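Local coordinates for cystatin-F (Homo sapiens, PDB 2CH9), which inhibits papain-like cysteine proteases such as papain and cathepsin L, more weakly than other cystatins, and forms a disulfide-linked homodimer, at residues A[19-25]-A[56-62]; A[29-34]-A[69-73]; A[35-39]-A[87-91]. All coordinates share one frame; numbering follows the deposited sequence. Where two conformers were deposited one is given.

Contact 1: residues A[19-25]-A[56-62]; sequences FPKTIKT and ITRALVQ
The carbonyl oxygen of Lys21 is gripped by the edge of the neighbouring strand: Val61 N donates to it at 2.9 Å, with the donor tilted only 16° from the carbonyl plane, and the CA-H of Leu60 adds a weaker contact. In return Lys21 N gives a nearly straight bond, 171° at the hydrogen, to Val61 O, so the two residues form an antiparallel hydrogen-bonded pair. Two residues on, Ile23 N reaches Ala59 O at 3.3 Å from above the carbonyl plane, as the chain begins to peel away. Here a water takes over, donating to Ile23 O and accepting from Ala59 N. Strand 21-22 is the short outer strand of the antiparallel cystatin sheet, laid along strand 49-63. Near its start, the extended side chain of Gln62 runs beside the ring of Pro20, with Gln62 NE2 3.8 Å from Pro20 CD. Gln62 NE2 also donates to Gly18 O, a bond that joins the secondary area of contact to the reactive-site residue. On the helix-facing side, beta-branched residues suit the extended backbone. With its CG1 anti to the backbone N (chi1 -170°), Ile23 lays CG2 on Ala59 CB at 3.8 Å and sends CD1 to Val61 CG1, and it goes on to touch Val30 of the helix. The small Ala59 lets the isoleucine come close to the strand. Farther along, Thr25 CB sits 3.4 Å from Ile56 O, its methyl group CG2 lying against the carbonyl oxygens of Ile56 and Thr57.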
loop_
_atom_site.group_PDB
_atom_site.type_symbol
_atom_site.label_atom_id
_atom_site.label_comp_id
_atom_site.label_asym_id
_atom_site.label_seq_id
_atom_site.Cartn_x
_atom_site.Cartn_y
_atom_site.Cartn_z
ATOM N N PHE A 19 -7.441 3.103 7.070
ATOM C CA PHE A 19 -7.621 2.708 5.675
ATOM C C PHE A 19 -7.249 3.924 4.805
ATOM O O PHE A 19 -7.436 5.061 5.251
ATOM C CB PHE A 19 -9.079 2.280 5.446
ATOM C CG PHE A 19 -9.321 1.645 4.108
ATOM C CD1 PHE A 19 -8.987 0.312 3.886
ATOM C CD2 PHE A 19 -9.883 2.388 3.065
ATOM C CE1 PHE A 19 -9.184 -0.272 2.653
ATOM C CE2 PHE A 19 -10.098 1.802 1.815
ATOM C CZ PHE A 19 -9.744 0.461 1.615
ATOM N N PRO A 20 -6.688 3.702 3.591
ATOM C CA PRO A 20 -6.340 4.873 2.749
ATOM C C PRO A 20 -7.563 5.715 2.350
ATOM O O PRO A 20 -8.594 5.158 1.991
ATOM C CB PRO A 20 -5.702 4.238 1.502
ATOM C CG PRO A 20 -5.293 2.843 1.942
ATOM C CD PRO A 20 -6.316 2.429 2.940
ATOM N N LYS A 21 -7.448 7.036 2.461
ATOM C CA LYS A 21 -8.547 7.962 2.099
ATOM C C LYS A 21 -8.052 8.937 1.043
ATOM O O LYS A 21 -6.903 9.330 1.038
ATOM C CB LYS A 21 -9.040 8.811 3.291
ATOM C CG LYS A 21 -9.103 8.173 4.685
ATOM C CD LYS A 21 -10.224 7.142 4.853
ATOM C CE LYS A 21 -10.800 7.211 6.264
ATOM N NZ LYS A 21 -9.777 7.022 7.331
ATOM N N THR A 22 -8.946 9.338 0.158
ATOM C CA THR A 22 -8.659 10.389 -0.799
ATOM C C THR A 22 -8.157 11.657 -0.095
ATOM O O THR A 22 -8.654 12.049 0.973
ATOM C CB THR A 22 -9.915 10.707 -1.662
ATOM O OG1 THR A 22 -9.551 11.584 -2.728
ATOM C CG2 THR A 22 -11.039 11.376 -0.838
ATOM N N ILE A 23 -7.181 12.303 -0.714
ATOM C CA ILE A 23 -6.698 13.595 -0.249
ATOM C C ILE A 23 -6.434 14.469 -1.471
ATOM O O ILE A 23 -6.096 13.940 -2.532
ATOM C CB ILE A 23 -5.454 13.426 0.682
ATOM C CG1 ILE A 23 -5.097 14.753 1.384
ATOM C CG2 ILE A 23 -4.270 12.762 -0.066
ATOM C CD1 ILE A 23 -3.987 14.595 2.433
ATOM N N LYS A 24 -6.640 15.787 -1.337
ATOM C CA LYS A 24 -6.426 16.741 -2.429
ATOM C C LYS A 24 -4.988 16.690 -2.920
ATOM O O LYS A 24 -4.060 16.557 -2.120
ATOM C CB LYS A 24 -6.779 18.178 -1.997
ATOM C CG LYS A 24 -8.201 18.346 -1.455
ATOM C CD LYS A 24 -8.662 19.811 -1.487
ATOM C CE LYS A 24 -9.690 20.116 -0.390
ATOM N NZ LYS A 24 -10.672 19.004 -0.153
ATOM N N THR A 25 -4.801 16.820 -4.232
ATOM C CA THR A 25 -3.463 16.642 -4.831
ATOM C C THR A 25 -2.583 17.900 -4.662
ATOM O O THR A 25 -1.405 17.896 -5.016
ATOM C CB THR A 25 -3.558 16.223 -6.324
ATOM O OG1 THR A 25 -4.280 17.227 -7.049
ATOM C CG2 THR A 25 -4.304 14.889 -6.481
ATOM N N ILE A 56 0.748 15.855 -9.994
ATOM C CA ILE A 56 0.226 14.828 -9.109
ATOM C C ILE A 56 -1.219 14.614 -9.505
ATOM O O ILE A 56 -2.055 15.501 -9.316
ATOM C CB ILE A 56 0.323 15.241 -7.633
ATOM C CG1 ILE A 56 1.763 15.576 -7.278
ATOM C CG2 ILE A 56 -0.236 14.130 -6.725
ATOM C CD1 ILE A 56 1.891 16.498 -6.112
ATOM N N THR A 57 -1.509 13.446 -10.073
ATOM C CA THR A 57 -2.831 13.202 -10.640
ATOM C C THR A 57 -3.802 12.590 -9.633
ATOM O O THR A 57 -4.995 12.889 -9.661
ATOM C CB THR A 57 -2.762 12.353 -11.933
ATOM O OG1 THR A 57 -1.734 11.370 -11.806
ATOM C CG2 THR A 57 -2.419 13.234 -13.114
ATOM N N ARG A 58 -3.281 11.750 -8.737
ATOM C CA ARG A 58 -4.104 11.066 -7.733
ATOM C C ARG A 58 -3.318 10.900 -6.442
ATOM O O ARG A 58 -2.097 10.785 -6.466
ATOM C CB ARG A 58 -4.613 9.703 -8.258
ATOM C CG ARG A 58 -5.604 9.848 -9.392
ATOM C CD ARG A 58 -6.312 8.560 -9.812
ATOM N NE ARG A 58 -5.544 7.832 -10.826
ATOM C CZ ARG A 58 -5.973 6.748 -11.476
ATOM N NH1 ARG A 58 -7.178 6.242 -11.223
ATOM N NH2 ARG A 58 -5.184 6.153 -12.372
ATOM N N ALA A 59 -4.022 10.900 -5.317
ATOM C CA ALA A 59 -3.369 10.820 -4.008
ATOM C C ALA A 59 -4.321 10.196 -2.989
ATOM O O ALA A 59 -5.506 10.561 -2.936
ATOM C CB ALA A 59 -2.948 12.203 -3.538
ATOM N N LEU A 60 -3.785 9.279 -2.190
ATOM C CA LEU A 60 -4.465 8.738 -1.009
ATOM C C LEU A 60 -3.503 8.915 0.153
ATOM O O LEU A 60 -2.295 8.959 -0.044
ATOM C CB LEU A 60 -4.793 7.233 -1.144
ATOM C CG LEU A 60 -5.774 6.723 -2.200
ATOM C CD1 LEU A 60 -5.630 5.228 -2.444
ATOM C CD2 LEU A 60 -7.239 7.052 -1.848
ATOM N N VAL A 61 -4.042 9.026 1.361
ATOM C CA VAL A 61 -3.197 9.102 2.540
ATOM C C VAL A 61 -3.767 8.110 3.553
ATOM O O VAL A 61 -4.971 7.940 3.664
ATOM C CB VAL A 61 -3.145 10.524 3.098
ATOM C CG1 VAL A 61 -4.559 10.990 3.535
ATOM C CG2 VAL A 61 -2.136 10.641 4.236
ATOM N N GLN A 62 -2.889 7.405 4.247
ATOM C CA GLN A 62 -3.328 6.458 5.241
ATOM C C GLN A 62 -2.622 6.770 6.551
ATOM O O GLN A 62 -1.416 7.052 6.553
ATOM C CB GLN A 62 -2.997 5.048 4.750
ATOM C CG GLN A 62 -3.343 3.914 5.702
ATOM C CD GLN A 62 -2.933 2.558 5.139
ATOM O OE1 GLN A 62 -1.986 2.469 4.349
ATOM N NE2 GLN A 62 -3.663 1.508 5.505
HETATM O O HOH W 1 -6.850 12.597 -5.227
#

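Contact 2: residues A[29-34]-A[69-73]; sequences GVLQAA and YMLEV
In the cystatin fold a long helix lies across the concave face of a curved antiparallel sheet, and here the first turns of that helix, 29-34, meet strand 69-73. The axes of these short segments pass 9.3 Å apart and cross at -71°, and glycine and alanine let Tyr69 and Leu71 reach the helix backbone. Tyr69 points at the helix, and its ring takes Gly29 O over one face, offset toward the rim. Its hydroxyl lies 3.5 Å from Gly29 CA, filling the space a side chain would need there; glycine, having none, fits. Ala33 CB presses on the same ring obliquely, 3.6 Å from Tyr69 CD2, and Val30 CG2 crosses to Tyr69 CE1. Two residues on, on the same strand face, Leu71 spreads its two methyls along the helix: CD2 meets Val30 CG1 at 3.9 Å, and CD1 lies 3.5 Å from Ala34 N. Val73 CG2 extends the row to Ala34 CB. Gly29 O and Val30 O accept from Ala33 N and Ala34 N within the helix, and Asp27 OD2 takes Val30 N. The touching side chains are mostly apolar and no polar bond joins the two segments, so the joint rests on shape and the hydrophobic effect.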
loop_
_atom_site.group_PDB
_atom_site.type_symbol
_atom_site.label_atom_id
_atom_site.label_comp_id
_atom_site.label_asym_id
_atom_site.label_seq_id
_atom_site.Cartn_x
_atom_site.Cartn_y
_atom_site.Cartn_z
ATOM N N GLY A 29 1.194 18.447 2.452
ATOM C CA GLY A 29 1.794 17.143 2.742
ATOM C C GLY A 29 1.947 16.267 1.503
ATOM O O GLY A 29 2.981 15.599 1.317
ATOM N N VAL A 30 0.919 16.248 0.656
ATOM C CA VAL A 30 1.004 15.542 -0.622
ATOM C C VAL A 30 2.131 16.107 -1.479
ATOM O O VAL A 30 2.859 15.350 -2.099
ATOM C CB VAL A 30 -0.291 15.621 -1.436
ATOM C CG1 VAL A 30 -0.073 15.053 -2.844
ATOM C CG2 VAL A 30 -1.403 14.859 -0.738
ATOM N N LEU A 31 2.256 17.435 -1.513
ATOM C CA LEU A 31 3.271 18.081 -2.329
ATOM C C LEU A 31 4.681 17.709 -1.867
ATOM O O LEU A 31 5.559 17.450 -2.699
ATOM C CB LEU A 31 3.088 19.601 -2.341
ATOM C CG LEU A 31 1.770 20.097 -2.946
ATOM C CD1 LEU A 31 1.578 21.564 -2.626
ATOM C CD2 LEU A 31 1.696 19.871 -4.451
ATOM N N GLN A 32 4.885 17.667 -0.550
ATOM C CA GLN A 32 6.172 17.286 0.017
ATOM C C GLN A 32 6.455 15.806 -0.242
ATOM O O GLN A 32 7.586 15.429 -0.503
ATOM C CB GLN A 32 6.234 17.598 1.513
ATOM C CG GLN A 32 7.578 17.277 2.166
ATOM C CD GLN A 32 8.760 18.045 1.536
ATOM O OE1 GLN A 32 8.881 19.264 1.703
ATOM N NE2 GLN A 32 9.633 17.327 0.816
ATOM N N ALA A 33 5.419 14.969 -0.192
ATOM C CA ALA A 33 5.596 13.539 -0.452
ATOM C C ALA A 33 6.017 13.277 -1.908
ATOM O O ALA A 33 6.873 12.424 -2.177
ATOM C CB ALA A 33 4.324 12.760 -0.077
ATOM N N ALA A 34 5.430 14.024 -2.840
ATOM C CA ALA A 34 5.801 13.937 -4.253
ATOM C C ALA A 34 7.245 14.388 -4.495
ATOM O O ALA A 34 7.920 13.842 -5.369
ATOM C CB ALA A 34 4.843 14.750 -5.108
ATOM N N TYR A 69 1.560 8.165 2.220
ATOM C CA TYR A 69 0.962 8.687 0.991
ATOM C C TYR A 69 1.046 7.660 -0.101
ATOM O O TYR A 69 2.062 6.987 -0.255
ATOM C CB TYR A 69 1.646 9.974 0.558
ATOM C CG TYR A 69 1.452 11.084 1.550
ATOM C CD1 TYR A 69 0.301 11.880 1.526
ATOM C CD2 TYR A 69 2.391 11.317 2.551
ATOM C CE1 TYR A 69 0.121 12.890 2.456
ATOM C CE2 TYR A 69 2.209 12.324 3.484
ATOM C CZ TYR A 69 1.084 13.102 3.429
ATOM O OH TYR A 69 0.935 14.102 4.354
ATOM N N MET A 70 -0.049 7.474 -0.823
ATOM C CA MET A 70 -0.019 6.649 -2.023
ATOM C C MET A 70 -0.281 7.618 -3.163
ATOM O O MET A 70 -1.359 8.215 -3.219
ATOM C CB MET A 70 -1.096 5.556 -1.963
ATOM C CG MET A 70 -0.959 4.680 -0.741
ATOM S SD MET A 70 -2.338 3.564 -0.528
ATOM C CE MET A 70 -1.651 2.464 0.719
ATOM N N LEU A 71 0.697 7.780 -4.054
ATOM C CA LEU A 71 0.668 8.868 -5.029
ATOM C C LEU A 71 0.813 8.380 -6.452
ATOM O O LEU A 71 1.567 7.454 -6.733
ATOM C CB LEU A 71 1.777 9.888 -4.759
ATOM C CG LEU A 71 1.933 10.521 -3.383
ATOM C CD1 LEU A 71 3.084 11.495 -3.443
ATOM C CD2 LEU A 71 0.649 11.248 -2.926
ATOM N N GLU A 72 0.057 9.022 -7.340
ATOM C CA GLU A 72 0.243 8.918 -8.771
ATOM C C GLU A 72 0.817 10.273 -9.192
ATOM O O GLU A 72 0.131 11.290 -9.158
ATOM C CB GLU A 72 -1.093 8.643 -9.465
ATOM C CG GLU A 72 -0.995 8.359 -10.939
ATOM C CD GLU A 72 -2.365 8.140 -11.568
ATOM O OE1 GLU A 72 -3.130 9.130 -11.737
ATOM O OE2 GLU A 72 -2.691 6.978 -11.901
ATOM N N VAL A 73 2.082 10.268 -9.582
ATOM C CA VAL A 73 2.845 11.498 -9.775
ATOM C C VAL A 73 3.624 11.412 -11.098
ATOM O O VAL A 73 4.204 10.373 -11.411
ATOM C CB VAL A 73 3.787 11.767 -8.553
ATOM C CG1 VAL A 73 4.497 10.494 -8.107
ATOM C CG2 VAL A 73 4.784 12.890 -8.839
#

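Contact 3: residues A[35-39]-A[87-91]; sequences RYSVE and RLDDC
Asp89 OD1 receives two nitrogens of one guanidinium, since Arg35 approaches end-on and directs both terminal groups at this single oxygen. The Arg35 NH1 bond to Asp89 OD1 is the shorter, at 2.8 Å, and the NH2 bond to the same atom measures 3.1 Å and is more bent, 135° at the hydrogen. Both stay close to the guanidinium plane, which is turned 57° from the carboxylate: NH1 meets the oxygen from above the carboxylate plane, NH2 nearly along its C-O axis, and both from the same face. Arg35 NH2 also has a salt bridge to Glu53, so two acids probably balance the charge and fix the rotation of the guanidinium. Within the loop, Arg87 NH1 makes a weak, charged bond to Asp90 OD2, while Arg87 NH2 joins the network through a long salt bridge to Asp89 OD2, 3.9 Å. Arginine suits this place because its long chain is apolar until its end. Bends at chi2 and chi3 fold it so that Leu88 CB lies 3.7 Å above one guanidinium face, and Arg35 CD touches Leu88 CD1. Val38 CG1 meets that same methyl tip to tip at 4.0 Å, and Glu39 CG slides past. The 3-10 turn 88-90 belongs to the loop between strands 67-78 and 102-112, closed by the Cys80-Cys91 disulfide, as in secreted (type 2) cystatins, and docked here on the helix.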
loop_
_atom_site.group_PDB
_atom_site.type_symbol
_atom_site.label_atom_id
_atom_site.label_comp_id
_atom_site.label_asym_id
_atom_site.label_seq_id
_atom_site.Cartn_x
_atom_site.Cartn_y
_atom_site.Cartn_z
ATOM N N ARG A 35 7.708 15.379 -3.731
ATOM C CA ARG A 35 9.121 15.780 -3.760
ATOM C C ARG A 35 10.038 14.670 -3.250
ATOM O O ARG A 35 11.078 14.389 -3.859
ATOM C CB ARG A 35 9.355 17.081 -2.968
ATOM C CG ARG A 35 10.820 17.530 -2.870
ATOM C CD ARG A 35 11.503 17.712 -4.254
ATOM N NE ARG A 35 10.793 18.666 -5.103
ATOM C CZ ARG A 35 10.890 19.994 -5.011
ATOM N NH1 ARG A 35 11.685 20.564 -4.112
ATOM N NH2 ARG A 35 10.176 20.757 -5.829
ATOM N N TYR A 36 9.678 14.043 -2.133
ATOM C CA TYR A 36 10.447 12.881 -1.672
ATOM C C TYR A 36 10.552 11.787 -2.735
ATOM O O TYR A 36 11.618 11.181 -2.919
ATOM C CB TYR A 36 9.852 12.294 -0.410
ATOM C CG TYR A 36 9.991 13.183 0.779
ATOM C CD1 TYR A 36 11.178 13.880 1.024
ATOM C CD2 TYR A 36 8.955 13.295 1.699
ATOM C CE1 TYR A 36 11.304 14.698 2.154
ATOM C CE2 TYR A 36 9.066 14.108 2.817
ATOM C CZ TYR A 36 10.237 14.795 3.040
ATOM O OH TYR A 36 10.335 15.582 4.154
ATOM N N SER A 37 9.445 11.549 -3.441
ATOM C CA SER A 37 9.387 10.495 -4.460
ATOM C C SER A 37 10.397 10.740 -5.571
ATOM O O SER A 37 11.161 9.837 -5.946
ATOM C CB SER A 37 7.983 10.415 -5.051
ATOM O OG SER A 37 7.071 10.086 -4.038
ATOM N N VAL A 38 10.417 11.971 -6.089
ATOM C CA VAL A 38 11.323 12.279 -7.192
ATOM C C VAL A 38 12.788 12.322 -6.750
ATOM O O VAL A 38 13.689 12.007 -7.530
ATOM C CB VAL A 38 10.900 13.522 -7.976
ATOM C CG1 VAL A 38 11.247 14.821 -7.214
ATOM C CG2 VAL A 38 11.528 13.469 -9.373
ATOM N N GLU A 39 13.006 12.660 -5.481
ATOM C CA GLU A 39 14.333 12.603 -4.883
ATOM C C GLU A 39 14.819 11.161 -4.712
ATOM O O GLU A 39 15.997 10.881 -4.918
ATOM C CB GLU A 39 14.357 13.370 -3.552
ATOM C CG GLU A 39 14.146 14.866 -3.734
ATOM C CD GLU A 39 14.202 15.636 -2.436
ATOM O OE1 GLU A 39 13.972 15.031 -1.361
ATOM O OE2 GLU A 39 14.481 16.854 -2.490
ATOM N N ARG A 87 19.319 22.643 -5.888
ATOM C CA ARG A 87 18.017 22.505 -5.249
ATOM C C ARG A 87 16.883 22.476 -6.281
ATOM O O ARG A 87 16.806 23.336 -7.162
ATOM C CB ARG A 87 17.818 23.610 -4.186
ATOM C CG ARG A 87 18.319 25.012 -4.601
ATOM C CD ARG A 87 18.495 26.021 -3.435
ATOM N NE ARG A 87 17.425 25.975 -2.421
ATOM C CZ ARG A 87 16.129 26.196 -2.647
ATOM N NH1 ARG A 87 15.687 26.456 -3.872
ATOM N NH2 ARG A 87 15.263 26.129 -1.642
ATOM N N LEU A 88 16.015 21.474 -6.164
ATOM C CA LEU A 88 14.928 21.259 -7.119
ATOM C C LEU A 88 13.891 22.376 -7.232
ATOM O O LEU A 88 13.340 22.573 -8.313
ATOM C CB LEU A 88 14.212 19.942 -6.834
ATOM C CG LEU A 88 14.924 18.687 -7.302
ATOM C CD1 LEU A 88 14.211 17.466 -6.756
ATOM C CD2 LEU A 88 14.929 18.684 -8.822
ATOM N N ASP A 89 13.617 23.086 -6.135
ATOM C CA ASP A 89 12.715 24.239 -6.171
ATOM C C ASP A 89 13.134 25.279 -7.207
ATOM O O ASP A 89 12.286 25.984 -7.751
ATOM C CB ASP A 89 12.610 24.903 -4.798
ATOM C CG ASP A 89 11.808 24.076 -3.802
ATOM O OD1 ASP A 89 10.983 23.230 -4.219
ATOM O OD2 ASP A 89 11.992 24.292 -2.588
ATOM N N ASP A 90 14.437 25.366 -7.480
ATOM C CA ASP A 90 14.959 26.335 -8.449
ATOM C C ASP A 90 15.292 25.740 -9.825
ATOM O O ASP A 90 15.837 26.430 -10.681
ATOM C CB ASP A 90 16.165 27.070 -7.872
ATOM C CG ASP A 90 15.803 27.965 -6.705
ATOM O OD1 ASP A 90 14.705 28.570 -6.698
ATOM O OD2 ASP A 90 16.631 28.070 -5.783
ATOM N N CYS A 91 14.941 24.476 -10.042
ATOM C CA CYS A 91 15.151 23.837 -11.347
ATOM C C CYS A 91 13.900 23.899 -12.210
ATOM O O CYS A 91 12.805 23.613 -11.741
ATOM C CB CYS A 91 15.611 22.384 -11.178
ATOM S SG CYS A 91 17.231 22.261 -10.352
#

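Overall arrangement
Helix 28-44 links contacts 2 and 3, its early turns packing on the sheet and its next turns meeting the loop, while contact 1 completes the sheet edge beside strand 49-63. Contact 2 is the buried core and mostly apolar, with no hydrogen bond between its segments; contacts 1 and 3 are partly buried, contact 1 held by backbone bonds, contact 3 by a salt bridge around a leucine. Contacts 1 and 2 touch directly: Ile56 packs on Ala34, and Glu72 binds Thr57 and Arg58 at a classic beta bulge on the sheet's other face. Contact 3 lies about 20 Å from contact 1, centre to centre, across the chain's middle, and unlike them does not touch the second subunit.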